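Local coordinates for protein ASCH domain (Vibrio cholerae TMA 21, PDB 3S9X) that is of unknown function but carries an ASCH domain, a PUA-like fold that in its relatives is associated with RNA binding, so a similar role is possible, at residues A48-I51 and L52-E55; L12-E15 and Q16-S19; C60-E63 and Y64-S67. All coordinates share one frame; numbering follows the deposited sequence.

Contact 1. Residues A48-I51 and L52-E55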
loop_
_atom_site.group_PDB
_atom_site.type_symbol
_atom_site.label_atom_id
_atom_site.label_comp_id
_atom_site.label_asym_id
_atom_site.label_seq_id
_atom_site.Cartn_x
_atom_site.Cartn_y
_atom_site.Cartn_z
ATOM N N ALA A 48 6.157 -7.036 3.310
ATOM C CA ALA A 48 5.815 -7.875 2.156
ATOM C C ALA A 48 5.340 -9.240 2.657
ATOM O O ALA A 48 4.409 -9.829 2.118
ATOM C CB ALA A 48 6.986 -8.001 1.243
ATOM N N ASP A 49 6.030 -9.794 3.670
ATOM C CA ASP A 49 5.679 -11.085 4.194
ATOM C C ASP A 49 4.365 -11.075 4.972
ATOM O O ASP A 49 3.595 -12.025 4.875
ATOM C CB ASP A 49 6.817 -11.620 5.113
ATOM C CG ASP A 49 6.692 -13.069 5.351
ATOM O OD1 ASP A 49 6.784 -13.841 4.397
ATOM O OD2 ASP A 49 6.489 -13.420 6.515
ATOM N N LEU A 50 4.096 -10.031 5.734
ATOM C CA LEU A 50 2.808 -9.890 6.401
ATOM C C LEU A 50 1.711 -9.847 5.389
ATOM O O LEU A 50 0.615 -10.411 5.594
ATOM C CB LEU A 50 2.776 -8.605 7.250
ATOM C CG LEU A 50 3.556 -8.589 8.534
ATOM C CD1 LEU A 50 3.588 -7.163 9.056
ATOM C CD2 LEU A 50 3.004 -9.583 9.600
ATOM N N ILE A 51 1.932 -9.115 4.273
ATOM C CA ILE A 51 0.875 -9.029 3.250
ATOM C C ILE A 51 0.655 -10.412 2.619
ATOM O O ILE A 51 -0.460 -10.900 2.501
ATOM C CB ILE A 51 1.194 -8.008 2.153
ATOM C CG1 ILE A 51 1.230 -6.587 2.771
ATOM C CG2 ILE A 51 0.263 -8.077 0.968
ATOM C CD1 ILE A 51 1.798 -5.479 1.922
ATOM N N LEU A 52 1.750 -11.064 2.241
ATOM C CA LEU A 52 1.744 -12.421 1.679
ATOM C C LEU A 52 0.837 -13.333 2.482
ATOM O O LEU A 52 0.042 -14.113 1.954
ATOM C CB LEU A 52 3.168 -12.976 1.530
ATOM C CG LEU A 52 3.338 -14.438 1.101
ATOM C CD1 LEU A 52 2.876 -14.605 -0.372
ATOM C CD2 LEU A 52 4.797 -14.851 1.276
ATOM N N ARG A 53 1.066 -13.311 3.800
ATOM C CA ARG A 53 0.429 -14.223 4.763
ATOM C C ARG A 53 -0.979 -13.789 5.195
ATOM O O ARG A 53 -1.589 -14.478 6.060
ATOM C CB ARG A 53 1.317 -14.512 5.927
ATOM C CG ARG A 53 2.616 -15.215 5.509
ATOM C CD ARG A 53 3.434 -15.708 6.615
ATOM N NE ARG A 53 3.945 -14.606 7.364
ATOM C CZ ARG A 53 3.515 -14.147 8.516
ATOM N NH1 ARG A 53 4.099 -13.063 9.060
ATOM N NH2 ARG A 53 2.484 -14.707 9.091
ATOM N N GLY A 54 -1.480 -12.659 4.679
ATOM C CA GLY A 54 -2.797 -12.199 5.057
ATOM C C GLY A 54 -2.895 -11.475 6.377
ATOM O O GLY A 54 -3.998 -11.222 6.862
ATOM N N GLU A 55 -1.750 -11.155 6.976
ATOM C CA GLU A 55 -1.733 -10.412 8.215
ATOM C C GLU A 55 -1.831 -8.881 8.065
ATOM O O GLU A 55 -2.364 -8.205 8.928
ATOM C CB GLU A 55 -0.463 -10.759 8.969
ATOM C CG GLU A 55 -0.348 -12.131 9.522
ATOM C CD GLU A 55 -1.186 -12.158 10.779
ATOM O OE1 GLU A 55 -0.762 -11.590 11.856
ATOM O OE2 GLU A 55 -2.300 -12.690 10.629
#
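Asp49 and Arg53, one helical turn apart, form a salt bridge at the C-terminal end of helix 41-52. Arg53 NE gives its hydrogen to Asp49 OD2 over 2.9 Å, and the bond is nearly straight at 166°. The oxygen lies close to the guanidinium plane, whereas the nitrogen approaches from above the carboxylate, and the two flat groups are turned 43° against each other. A bend at chi3 (-67°) folds the arginine back over its own turn, which brings NH1 within 3.7 Å of Leu50 CD2. That same methyl group touches Glu55 CB.

The backbone beneath sets these positions. Leu52 N and Arg53 N still make helical bonds, to Ala48 O and Asp49 O. The chain then leaves the helix at Gly54, whose phi is positive. Gly54 N bonds to Ile51 O at 3.0 Å, and Glu55 N reaches back to Leu50 O at 2.8 Å, closing a Schellman motif. Farther out, Glu55 OE1 pairs with Lys119, while Ile51 packs on Val82, Ile93 and Phe154 of the sheet. Leu50 O and Ile51 O are thus taken up by the reversing chain, and Arg53 probably balances both Asp49 and the partial negative charge of the helix's C-terminal end.

Contact 2. Residues L12-E15 and Q16-S19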
loop_
_atom_site.group_PDB
_atom_site.type_symbol
_atom_site.label_atom_id
_atom_site.label_comp_id
_atom_site.label_asym_id
_atom_site.label_seq_id
_atom_site.Cartn_x
_atom_site.Cartn_y
_atom_site.Cartn_z
ATOM N N LEU A 12 6.915 -9.622 -15.366
ATOM C CA LEU A 12 6.763 -11.036 -15.575
ATOM C C LEU A 12 5.811 -11.653 -14.588
ATOM O O LEU A 12 4.996 -12.536 -14.916
ATOM C CB LEU A 12 8.116 -11.768 -15.649
ATOM C CG LEU A 12 9.016 -11.471 -16.821
ATOM C CD1 LEU A 12 10.409 -12.000 -16.540
ATOM C CD2 LEU A 12 8.430 -12.083 -18.007
ATOM N N PHE A 13 5.948 -11.289 -13.321
ATOM C CA PHE A 13 5.124 -11.849 -12.247
ATOM C C PHE A 13 3.680 -11.476 -12.465
ATOM O O PHE A 13 2.762 -12.305 -12.306
ATOM C CB PHE A 13 5.641 -11.340 -10.899
ATOM C CG PHE A 13 5.186 -12.088 -9.663
ATOM C CD1 PHE A 13 5.675 -13.364 -9.422
ATOM C CD2 PHE A 13 4.419 -11.483 -8.728
ATOM C CE1 PHE A 13 5.384 -13.988 -8.223
ATOM C CE2 PHE A 13 4.159 -12.107 -7.520
ATOM C CZ PHE A 13 4.614 -13.361 -7.276
ATOM N N LEU A 14 3.440 -10.197 -12.776
ATOM C CA LEU A 14 2.093 -9.721 -13.057
ATOM C C LEU A 14 1.473 -10.448 -14.258
ATOM O O LEU A 14 0.312 -10.828 -14.209
ATOM C CB LEU A 14 2.140 -8.248 -13.335
ATOM C CG LEU A 14 0.824 -7.494 -13.635
ATOM C CD1 LEU A 14 -0.336 -7.761 -12.632
ATOM C CD2 LEU A 14 1.086 -5.971 -13.791
ATOM N N GLU A 15 2.297 -10.680 -15.290
ATOM C CA GLU A 15 1.790 -11.431 -16.454
ATOM C C GLU A 15 1.426 -12.838 -16.070
ATOM O O GLU A 15 0.466 -13.401 -16.611
ATOM C CB GLU A 15 2.742 -11.404 -17.631
ATOM C CG GLU A 15 2.869 -10.094 -18.261
ATOM C CD GLU A 15 1.673 -9.658 -19.196
ATOM O OE1 GLU A 15 1.961 -8.770 -20.080
ATOM O OE2 GLU A 15 0.465 -10.140 -19.035
ATOM N N GLN A 16 2.153 -13.454 -15.106
ATOM C CA GLN A 16 1.770 -14.773 -14.633
ATOM C C GLN A 16 0.401 -14.727 -14.005
ATOM O O GLN A 16 -0.439 -15.624 -14.248
ATOM C CB GLN A 16 2.811 -15.373 -13.678
ATOM C CG GLN A 16 4.099 -15.746 -14.326
ATOM C CD GLN A 16 5.095 -16.380 -13.465
ATOM O OE1 GLN A 16 5.652 -17.493 -13.768
ATOM N NE2 GLN A 16 5.404 -15.711 -12.424
ATOM N N TYR A 17 0.144 -13.745 -13.151
ATOM C CA TYR A 17 -1.182 -13.651 -12.545
ATOM C C TYR A 17 -2.256 -13.492 -13.653
ATOM O O TYR A 17 -3.261 -14.131 -13.606
ATOM C CB TYR A 17 -1.246 -12.484 -11.570
ATOM C CG TYR A 17 -2.656 -12.183 -11.120
ATOM C CD1 TYR A 17 -3.452 -13.160 -10.546
ATOM C CD2 TYR A 17 -3.245 -10.929 -11.386
ATOM C CE1 TYR A 17 -4.767 -12.910 -10.187
ATOM C CE2 TYR A 17 -4.573 -10.695 -11.000
ATOM C CZ TYR A 17 -5.339 -11.681 -10.384
ATOM O OH TYR A 17 -6.652 -11.497 -10.041
ATOM N N LEU A 18 -2.059 -12.518 -14.525
ATOM C CA LEU A 18 -3.086 -12.281 -15.561
ATOM C C LEU A 18 -3.367 -13.475 -16.413
ATOM O O LEU A 18 -4.515 -13.722 -16.756
ATOM C CB LEU A 18 -2.725 -11.063 -16.332
ATOM C CG LEU A 18 -2.608 -9.731 -15.552
ATOM C CD1 LEU A 18 -2.094 -8.540 -16.485
ATOM C CD2 LEU A 18 -3.993 -9.329 -14.942
ATOM N N SER A 19 -2.349 -14.286 -16.668
ATOM C CA SER A 19 -2.552 -15.471 -17.454
ATOM C C SER A 19 -3.193 -16.609 -16.627
ATOM O O SER A 19 -3.701 -17.581 -17.216
ATOM C CB SER A 19 -1.296 -15.918 -18.217
ATOM O OG SER A 19 -0.277 -16.307 -17.329
#
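Leu14 and Leu18, four residues apart on helix 8-19, supply the main apolar contact, with Leu14 CD1 lying 4.2 Å from Leu18 CG. The first torsion of Leu14 (chi1 -179°) sets CG opposite the backbone N and beside the carbonyl carbon, carrying the branch toward the following turn. Leu14 CD1 also approaches the edge of the Tyr17 ring, 4.5 Å from Tyr17 CD2.

Mixed contacts occupy other parts of the surface. The side chains of Gln16 and Phe13 cross at about a right angle, Gln16 NE2 lying 3.8 Å from Phe13 CD1, with ring and amide planes 55° apart. The bent chain of Glu15 brings OE2 to 4.0 Å from Leu18 CD1.

Backbone hydrogen bonds run from each residue of 16-19 to the carbonyl four positions earlier. Leu18 N to Leu14 O is the straightest, at 2.9 Å and 174°.

Outside the segment, Phe13 meets Tyr158 edge-to-face, Leu14 rests on Leu79 and Val81, and the Tyr17 hydroxyl bonds to that of Tyr29. This is the pattern of an amphipathic alpha-helix: Phe13, Leu14 and Tyr17 turn to the sheet, while the polar Glu15, Gln16 and Ser19 are exposed.

Contact 3. Residues C60-E63 and Y64-S67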
loop_
_atom_site.group_PDB
_atom_site.type_symbol
_atom_site.label_atom_id
_atom_site.label_comp_id
_atom_site.label_asym_id
_atom_site.label_seq_id
_atom_site.Cartn_x
_atom_site.Cartn_y
_atom_site.Cartn_z
ATOM N N CYS A 60 -2.059 3.141 4.769
ATOM C CA CYS A 60 -2.545 4.487 4.691
ATOM C C CYS A 60 -1.405 5.445 4.252
ATOM O O CYS A 60 -0.216 5.082 4.186
ATOM C CB CYS A 60 -3.092 4.940 6.046
ATOM S SG CYS A 60 -1.933 5.121 7.366
ATOM N N SER A 61 -1.830 6.646 3.873
ATOM C CA SER A 61 -0.941 7.696 3.441
ATOM C C SER A 61 -1.577 9.062 3.715
ATOM O O SER A 61 -2.774 9.169 3.897
ATOM C CB SER A 61 -0.684 7.538 1.961
ATOM O OG SER A 61 -1.825 7.619 1.139
ATOM N N LEU A 62 -0.760 10.117 3.720
ATOM C CA LEU A 62 -1.272 11.459 3.896
ATOM C C LEU A 62 -2.086 11.905 2.720
ATOM O O LEU A 62 -1.675 11.845 1.582
ATOM C CB LEU A 62 -0.163 12.462 4.129
ATOM C CG LEU A 62 0.745 12.271 5.354
ATOM C CD1 LEU A 62 1.934 13.242 5.256
ATOM C CD2 LEU A 62 -0.051 12.515 6.636
ATOM N N GLU A 63 -3.286 12.384 3.000
ATOM C CA GLU A 63 -4.142 12.899 1.913
ATOM C C GLU A 63 -3.534 14.110 1.171
ATOM O O GLU A 63 -3.787 14.298 -0.014
ATOM C CB GLU A 63 -5.487 13.272 2.484
ATOM C CG GLU A 63 -6.520 13.460 1.396
ATOM C CD GLU A 63 -6.653 14.833 0.889
ATOM O OE1 GLU A 63 -6.211 15.796 1.546
ATOM O OE2 GLU A 63 -7.204 14.933 -0.228
ATOM N N TYR A 64 -2.665 14.836 1.847
ATOM C CA TYR A 64 -1.963 15.976 1.323
ATOM C C TYR A 64 -1.304 15.645 -0.005
ATOM O O TYR A 64 -1.271 16.475 -0.938
ATOM C CB TYR A 64 -0.895 16.426 2.306
ATOM C CG TYR A 64 -0.258 17.766 1.976
ATOM C CD1 TYR A 64 -0.773 18.948 2.508
ATOM C CD2 TYR A 64 0.856 17.853 1.197
ATOM C CE1 TYR A 64 -0.205 20.152 2.260
ATOM C CE2 TYR A 64 1.480 19.072 0.971
ATOM C CZ TYR A 64 0.931 20.217 1.521
ATOM O OH TYR A 64 1.505 21.449 1.277
ATOM N N TRP A 65 -0.811 14.407 -0.156
ATOM C CA TRP A 65 -0.143 14.026 -1.409
ATOM C C TRP A 65 -1.065 14.140 -2.604
ATOM O O TRP A 65 -0.654 14.362 -3.770
ATOM C CB TRP A 65 0.382 12.586 -1.346
ATOM C CG TRP A 65 1.579 12.442 -0.476
ATOM C CD1 TRP A 65 1.611 11.869 0.737
ATOM C CD2 TRP A 65 2.908 12.914 -0.736
ATOM N NE1 TRP A 65 2.883 11.883 1.234
ATOM C CE2 TRP A 65 3.704 12.488 0.327
ATOM C CE3 TRP A 65 3.538 13.546 -1.836
ATOM C CZ2 TRP A 65 5.067 12.762 0.407
ATOM C CZ3 TRP A 65 4.926 13.788 -1.785
ATOM C CH2 TRP A 65 5.682 13.405 -0.675
ATOM N N TYR A 66 -2.338 13.889 -2.381
ATOM C CA TYR A 66 -3.294 13.811 -3.481
ATOM C C TYR A 66 -3.895 15.180 -3.703
ATOM O O TYR A 66 -3.850 15.705 -4.804
ATOM C CB TYR A 66 -4.375 12.780 -3.244
ATOM C CG TYR A 66 -3.760 11.459 -2.808
ATOM C CD1 TYR A 66 -3.191 10.559 -3.698
ATOM C CD2 TYR A 66 -3.637 11.155 -1.450
ATOM C CE1 TYR A 66 -2.527 9.425 -3.247
ATOM C CE2 TYR A 66 -2.932 10.028 -0.992
ATOM C CZ TYR A 66 -2.426 9.150 -1.897
ATOM O OH TYR A 66 -1.752 8.015 -1.497
ATOM N N SER A 67 -4.411 15.796 -2.646
ATOM C CA SER A 67 -5.032 17.095 -2.764
ATOM C C SER A 67 -4.071 18.255 -3.023
ATOM O O SER A 67 -4.459 19.193 -3.787
ATOM C CB SER A 67 -5.882 17.392 -1.545
ATOM O OG SER A 67 -5.107 17.492 -0.389
HETATM O O HOH W 1 2.082 9.307 3.177
#
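Ser61 and Tyr66 join the end of strand 58-62 to the short helix 64-67 through their hydroxyls. Ser61 OG and Tyr66 OH lie 2.7 Å apart in a hydrogen bond that either could donate, and the serine oxygen sits at the ring's edge, in its plane. The tyrosine thus reaches back along the strand, while Trp65 CB rests over one face of its ring, toward the rim.

The carbonyls at the turn are well supplied with donors. Glu63 O accepts two: Ser67 N, 3.1 Å away and in the carbonyl plane, and Tyr66 N, which comes at 2.8 Å from above that plane. Leu62 O takes the hydrogen of Trp65 N over 3.2 Å, again from above the plane, and also meets the edge of the indole near CD1.

Glu63 acts through its side chain as well. Its CG stands opposite the backbone N (chi1 -165°), and a bend at the next bond swings the carboxylate over to Ser67, whose OG donates to OE1 over 2.8 Å from above the carboxylate plane.

A water bridges the two segments, accepting from Leu62 N at 3.0 Å and, weakly, from Trp65 NE1 at 3.3 Å. The stronger partner of that indole nitrogen is Glu135 on helix 121-139, which also packs against Leu62. On the strand side, Ser61 and Glu63 continue backbone pairing with Val150 and Leu148, so the edge strand stays in the sheet up to the point where the chain turns. Apolar contact is modest, chiefly Leu62 CB against Trp65 CD1. A single helical turn, held by bonds to Leu62 O and Glu63 O, thus follows directly on an outer strand of the mixed sheet of this PUA-like domain.

How the contacts relate
The three contacts follow one another along the chain without touching: contact 2 on helix 8-19, contact 1 at the end of helix 41-52, and contact 3 where strand 58-62 passes into helix 64-67. Centres of contacts 1 and 2 are about 19 Å apart, those of 1 and 3 about 24 Å, and those of 2 and 3 about 29 Å. The five-stranded mixed sheet is their common reference: contacts 1 and 2 place two helices on the same three strands, 79-83, 89-102 and 148-158, whereas contact 3 joins a short helix to the outer strand 58-62, at the sheet's edge on the far side of the chain's centre.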